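Local coordinates for protein tumor necrosis factor receptor superfamily member 16 (Rattus norvegicus, PDB 4F44) that probably serves as a low-affinity neurotrophin receptor that passes signals into the cell through its cytoplasmic death domain, at residues T24-A29 with E37-F42. Numbering follows the deposited sequence.
Sequences TWRHLA and EHIDSF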
loop_
_atom_site.group_PDB
_atom_site.type_symbol
_atom_site.label_atom_id
_atom_site.label_comp_id
_atom_site.label_asym_id
_atom_site.label_seq_id
_atom_site.Cartn_x
_atom_site.Cartn_y
_atom_site.Cartn_z
ATOM N N THR A 24 7.473 7.097 -7.900
ATOM C CA THR A 24 7.074 8.472 -7.636
ATOM C C THR A 24 7.122 8.816 -6.164
ATOM O O THR A 24 7.570 9.902 -5.815
ATOM C CB THR A 24 5.723 8.826 -8.260
ATOM O OG1 THR A 24 5.833 8.705 -9.687
ATOM C CG2 THR A 24 5.359 10.272 -7.915
ATOM N N TRP A 25 6.748 7.863 -5.307
ATOM C CA TRP A 25 6.846 8.061 -3.866
ATOM C C TRP A 25 8.285 8.315 -3.419
ATOM O O TRP A 25 8.512 9.016 -2.431
ATOM C CB TRP A 25 6.225 6.896 -3.083
ATOM C CG TRP A 25 7.040 5.621 -3.112
ATOM C CD1 TRP A 25 6.987 4.645 -4.064
ATOM C CD2 TRP A 25 8.036 5.203 -2.166
ATOM N NE1 TRP A 25 7.888 3.650 -3.774
ATOM C CE2 TRP A 25 8.536 3.957 -2.612
ATOM C CE3 TRP A 25 8.545 5.753 -0.982
ATOM C CZ2 TRP A 25 9.544 3.247 -1.923
ATOM C CZ3 TRP A 25 9.554 5.052 -0.289
ATOM C CH2 TRP A 25 10.036 3.807 -0.765
ATOM N N ARG A 26 9.256 7.763 -4.136
ATOM C CA ARG A 26 10.660 7.997 -3.780
ATOM C C ARG A 26 11.033 9.432 -4.095
ATOM O O ARG A 26 11.671 10.102 -3.295
ATOM C CB ARG A 26 11.600 7.030 -4.506
ATOM C CG ARG A 26 11.309 5.525 -4.268
ATOM C CD ARG A 26 12.431 4.651 -4.835
ATOM N NE ARG A 26 13.700 4.974 -4.178
ATOM C CZ ARG A 26 14.299 4.207 -3.258
ATOM N NH1 ARG A 26 13.798 3.019 -2.914
ATOM N NH2 ARG A 26 15.427 4.613 -2.705
ATOM N N HIS A 27 10.585 9.908 -5.248
ATOM C CA HIS A 27 10.840 11.267 -5.674
ATOM C C HIS A 27 10.172 12.207 -4.714
ATOM O O HIS A 27 10.782 13.174 -4.262
ATOM C CB HIS A 27 10.326 11.483 -7.101
ATOM C CG HIS A 27 11.075 10.684 -8.117
ATOM N ND1 HIS A 27 12.437 10.804 -8.296
ATOM C CD2 HIS A 27 10.665 9.724 -8.980
ATOM C CE1 HIS A 27 12.832 9.954 -9.228
ATOM N NE2 HIS A 27 11.774 9.291 -9.663
ATOM N N LEU A 28 8.927 11.897 -4.373
ATOM C CA LEU A 28 8.168 12.710 -3.434
ATOM C C LEU A 28 8.863 12.771 -2.070
ATOM O O LEU A 28 8.982 13.844 -1.466
ATOM C CB LEU A 28 6.747 12.172 -3.289
ATOM C CG LEU A 28 5.937 12.876 -2.204
ATOM C CD1 LEU A 28 5.619 14.308 -2.611
ATOM C CD2 LEU A 28 4.673 12.093 -1.872
ATOM N N ALA A 29 9.355 11.626 -1.607
ATOM C CA ALA A 29 10.047 11.561 -0.324
ATOM C C ALA A 29 11.350 12.372 -0.308
ATOM O O ALA A 29 11.660 13.071 0.660
ATOM C CB ALA A 29 10.297 10.112 0.059
ATOM N N GLU A 37 18.785 6.791 1.872
ATOM C CA GLU A 37 18.827 5.571 2.715
ATOM C C GLU A 37 17.598 5.468 3.606
ATOM O O GLU A 37 17.073 4.381 3.826
ATOM C CB GLU A 37 20.115 5.498 3.555
ATOM C CG GLU A 37 21.392 5.175 2.747
ATOM C CD GLU A 37 21.881 6.340 1.861
ATOM O OE1 GLU A 37 21.682 7.530 2.233
ATOM O OE2 GLU A 37 22.482 6.050 0.790
ATOM N N HIS A 38 17.137 6.612 4.098
ATOM C CA HIS A 38 15.866 6.689 4.799
ATOM C C HIS A 38 14.712 6.247 3.881
ATOM O O HIS A 38 13.811 5.545 4.330
ATOM C CB HIS A 38 15.655 8.099 5.331
ATOM C CG HIS A 38 14.608 8.216 6.399
ATOM N ND1 HIS A 38 14.482 9.335 7.188
ATOM C CD2 HIS A 38 13.638 7.363 6.809
ATOM C CE1 HIS A 38 13.465 9.180 8.017
ATOM N NE2 HIS A 38 12.940 7.989 7.811
ATOM N N ILE A 39 14.747 6.632 2.599
ATOM C CA ILE A 39 13.753 6.180 1.619
ATOM C C ILE A 39 13.819 4.665 1.498
ATOM O O ILE A 39 12.788 3.972 1.582
ATOM C CB ILE A 39 14.004 6.758 0.205
ATOM C CG1 ILE A 39 14.061 8.290 0.210
ATOM C CG2 ILE A 39 12.947 6.284 -0.752
ATOM C CD1 ILE A 39 12.840 8.941 -0.355
ATOM N N ASP A 40 15.032 4.154 1.297
ATOM C CA ASP A 40 15.263 2.704 1.183
ATOM C C ASP A 40 14.695 1.887 2.335
ATOM O O ASP A 40 14.161 0.796 2.128
ATOM C CB ASP A 40 16.747 2.425 1.052
ATOM C CG ASP A 40 17.284 2.770 -0.310
ATOM O OD1 ASP A 40 16.527 2.665 -1.317
ATOM O OD2 ASP A 40 18.490 3.109 -0.372
ATOM N N SER A 41 14.767 2.439 3.541
ATOM C CA SER A 41 14.207 1.798 4.721
ATOM C C SER A 41 12.724 1.501 4.550
ATOM O O SER A 41 12.215 0.524 5.114
ATOM C CB SER A 41 14.432 2.668 5.973
ATOM O OG SER A 41 13.325 3.531 6.244
ATOM N N PHE A 42 12.016 2.354 3.808
ATOM C CA PHE A 42 10.565 2.160 3.627
ATOM C C PHE A 42 10.189 1.021 2.656
ATOM O O PHE A 42 9.080 0.483 2.726
ATOM C CB PHE A 42 9.864 3.470 3.259
ATOM C CG PHE A 42 9.696 4.421 4.423
ATOM C CD1 PHE A 42 8.717 4.194 5.389
ATOM C CD2 PHE A 42 10.528 5.534 4.559
ATOM C CE1 PHE A 42 8.554 5.073 6.451
ATOM C CE2 PHE A 42 10.380 6.422 5.628
ATOM C CZ PHE A 42 9.401 6.193 6.585
#
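Two successive helices of the death-domain helical bundle, 24-31 and 36-42, pack here through Trp25 and Arg26 on one side and Ile39, Asp40 and Phe42 on the other. The short segments run roughly antiparallel, at 142°, with axes 10.2 Å apart. Ile39 fills the middle. Ile39 CG2 sits over one face of the Arg26 guanidinium, 3.5 Å from Arg26 CZ. The same methyl touches the far end of the indole, with Ile39 CG2 3.6 Å from Trp25 CZ3. This branch lies anti to the backbone N of Ile39, which places the methyl where it meets both the indole and the guanidinium. The position of Ile39 CD1, toward Ala29, is doubtful. The Ile39 carbonyl O lies at the indole edge, near the ring plane, 3.6 Å from Trp25 CH2. Phe42 meets the indole through its CB, with Phe42 CB 3.9 Å from Trp25 CZ3. Arg26 bends at chi3 (61°), and its guanidinium reaches Asp40. Arg26 NH2 donates a fairly straight hydrogen bond to Asp40 OD1 (2.6 Å, 158°), part of a salt bridge. Arg26 NH1 adds a weak bond to Asp40 OD1 at 3.2 Å. Asp40 OD1 lies close to the guanidinium plane, but NH2 approaches it from above the carboxylate plane. Replacing Arg26 with alanine would probably leave Asp40 without this charged partner and strip the cover from the Ile39 methyl. Trp25 also packs on Pro48 and Val49 of helix 48-56, and on Ala46 of the second subunit. The chemistry is thus layered: a buried apolar centre around Ile39 is bordered by a partly exposed ion pair, and the guanidinium serves both, its face against the methyl and its edge toward the carboxylate.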